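Local coordinates for protein D-glucosaminate-6-phosphate ammonia lyase (Salmonella typhimurium, PDB 7LCE) that belongs to the L-seryl-tRNA selenium transferase family, in the fold-type I class of pyridoxal-phosphate enzymes, and carries pyridoxal phosphate linked to a lysine, at residues A282-Y287 / A308-L313. Sequence-based numbering, arbitrary orientation.
Sequences AIHGLY and ASELGL. With CA (calcium ion), chain I.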
loop_
_atom_site.group_PDB
_atom_site.type_symbol
_atom_site.label_atom_id
_atom_site.label_comp_id
_atom_site.label_asym_id
_atom_site.label_seq_id
_atom_site.Cartn_x
_atom_site.Cartn_y
_atom_site.Cartn_z
ATOM N N ALA A 282 43.785 -55.635 -26.815
ATOM C CA ALA A 282 44.142 -56.288 -28.069
ATOM C C ALA A 282 43.762 -55.440 -29.276
ATOM O O ALA A 282 44.395 -55.548 -30.333
ATOM C CB ALA A 282 43.476 -57.660 -28.157
ATOM N N ILE A 283 42.733 -54.603 -29.140
ATOM C CA ILE A 283 42.313 -53.717 -30.220
ATOM C C ILE A 283 43.361 -52.632 -30.433
ATOM O O ILE A 283 43.837 -52.006 -29.475
ATOM C CB ILE A 283 40.937 -53.108 -29.907
ATOM C CG1 ILE A 283 39.873 -54.200 -29.804
ATOM C CG2 ILE A 283 40.542 -52.093 -30.963
ATOM C CD1 ILE A 283 38.739 -53.849 -28.871
ATOM N N HIS A 284 43.721 -52.400 -31.693
ATOM C CA HIS A 284 44.746 -51.415 -32.012
ATOM C C HIS A 284 44.263 -50.012 -31.671
ATOM O O HIS A 284 43.184 -49.592 -32.103
ATOM C CB HIS A 284 45.108 -51.498 -33.493
ATOM C CG HIS A 284 46.314 -50.696 -33.868
ATOM N ND1 HIS A 284 47.544 -50.876 -33.275
ATOM C CD2 HIS A 284 46.474 -49.703 -34.775
ATOM C CE1 HIS A 284 48.412 -50.030 -33.803
ATOM N NE2 HIS A 284 47.787 -49.307 -34.715
ATOM N N GLY A 285 45.073 -49.278 -30.907
ATOM C CA GLY A 285 44.732 -47.936 -30.487
ATOM C C GLY A 285 44.024 -47.836 -29.154
ATOM O O GLY A 285 43.798 -46.715 -28.676
ATOM N N LEU A 286 43.638 -48.959 -28.554
ATOM C CA LEU A 286 42.945 -48.986 -27.273
ATOM C C LEU A 286 43.793 -49.682 -26.217
ATOM O O LEU A 286 44.345 -50.758 -26.472
ATOM C CB LEU A 286 41.596 -49.695 -27.401
ATOM C CG LEU A 286 40.524 -48.952 -28.192
ATOM C CD1 LEU A 286 39.205 -49.701 -28.126
ATOM C CD2 LEU A 286 40.373 -47.531 -27.678
ATOM N N TYR A 287 43.910 -49.061 -25.044
ATOM C CA TYR A 287 44.549 -49.680 -23.885
ATOM C C TYR A 287 43.606 -49.581 -22.695
ATOM O O TYR A 287 43.166 -48.483 -22.341
ATOM C CB TYR A 287 45.892 -49.040 -23.530
ATOM C CG TYR A 287 46.434 -49.593 -22.227
ATOM C CD1 TYR A 287 47.070 -50.828 -22.187
ATOM C CD2 TYR A 287 46.275 -48.902 -21.034
ATOM C CE1 TYR A 287 47.551 -51.348 -20.996
ATOM C CE2 TYR A 287 46.748 -49.415 -19.839
ATOM C CZ TYR A 287 47.387 -50.636 -19.826
ATOM O OH TYR A 287 47.863 -51.142 -18.636
ATOM N N ALA A 308 45.025 -41.547 -30.372
ATOM C CA ALA A 308 44.514 -41.005 -31.626
ATOM C C ALA A 308 45.413 -41.371 -32.798
ATOM O O ALA A 308 44.924 -41.582 -33.913
ATOM C CB ALA A 308 44.363 -39.487 -31.522
ATOM N N SER A 309 46.725 -41.454 -32.566
ATOM C CA SER A 309 47.652 -41.782 -33.644
ATOM C C SER A 309 47.400 -43.188 -34.181
ATOM O O SER A 309 47.354 -43.400 -35.399
ATOM C CB SER A 309 49.091 -41.639 -33.150
ATOM O OG SER A 309 50.014 -41.941 -34.182
ATOM N N GLU A 310 47.222 -44.163 -33.285
ATOM C CA GLU A 310 47.027 -45.543 -33.721
ATOM C C GLU A 310 45.613 -45.769 -34.244
ATOM O O GLU A 310 45.427 -46.257 -35.364
ATOM C CB GLU A 310 47.322 -46.517 -32.573
ATOM C CG GLU A 310 48.789 -46.647 -32.179
ATOM C CD GLU A 310 48.983 -47.440 -30.892
ATOM O OE1 GLU A 310 47.975 -47.901 -30.315
ATOM O OE2 GLU A 310 50.144 -47.609 -30.460
ATOM N N LEU A 311 44.604 -45.417 -33.445
ATOM C CA LEU A 311 43.226 -45.709 -33.826
ATOM C C LEU A 311 42.757 -44.808 -34.960
ATOM O O LEU A 311 42.135 -45.282 -35.917
ATOM C CB LEU A 311 42.310 -45.572 -32.610
ATOM C CG LEU A 311 40.861 -46.021 -32.791
ATOM C CD1 LEU A 311 40.764 -47.535 -32.824
ATOM C CD2 LEU A 311 40.008 -45.471 -31.673
ATOM N N GLY A 312 43.067 -43.517 -34.888
ATOM C CA GLY A 312 42.550 -42.544 -35.826
ATOM C C GLY A 312 41.446 -41.672 -35.275
ATOM O O GLY A 312 40.984 -40.766 -35.979
ATOM N N LEU A 313 41.009 -41.920 -34.042
ATOM C CA LEU A 313 39.965 -41.147 -33.389
ATOM C C LEU A 313 40.398 -40.827 -31.966
ATOM O O LEU A 313 41.113 -41.606 -31.329
ATOM C CB LEU A 313 38.620 -41.894 -33.344
ATOM C CG LEU A 313 37.785 -42.172 -34.597
ATOM C CD1 LEU A 313 38.455 -43.144 -35.552
ATOM C CD2 LEU A 313 36.421 -42.693 -34.179
HETATM CA CA CA I . 49.236 -49.218 -28.538
HETATM O O HOH W 1 47.640 -50.753 -29.434
#
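E310, on the short helix 308-311, passes H284 and G285 of the type II beta turn I283-L286 on its way to a calcium ion, its side chain crossing that of H284 at about a right angle. The turn leads from helix 270-282 into strand 286-292, at the edge of the three-stranded antiparallel sheet 286-292, 300-306, 340-343 of this PLP-family protein, and the site illustrates how one acidic side chain can serve both packing and metal binding. At the base, CB sits over one face of the H284 imidazole, displaced toward the rim, 3.5 Å from NE2, in a CH-pi contact whose line to the ring centroid leans 27° from the normal. CG, anti to the carbonyl carbon (chi1 -71°), continues past CE1 and NE2 of the same ring. The chain then runs extended to a carboxylate nearly parallel with the imidazole, the planes 16° apart. Both oxygens grip the calcium ion, E310 OE1 at 2.5 Å and E310 OE2 at 2.7 Å; OE1 also lies 3.2 Å from G285 CA. At the start of helix 308-311, the backbone N of E310 donates a hydrogen bond to N307 OD1. G285 is the third residue of the turn, where positive phi suits glycine, and its CA lies 4.3 Å from L311 CA. The L311 side chain touches V306, V318 and A364, while its CD1 approaches H284 O at 3.3 Å. On the metal side, a water bound to the calcium ion at 2.4 Å accepts a weak hydrogen bond of 3.3 Å from G285 N.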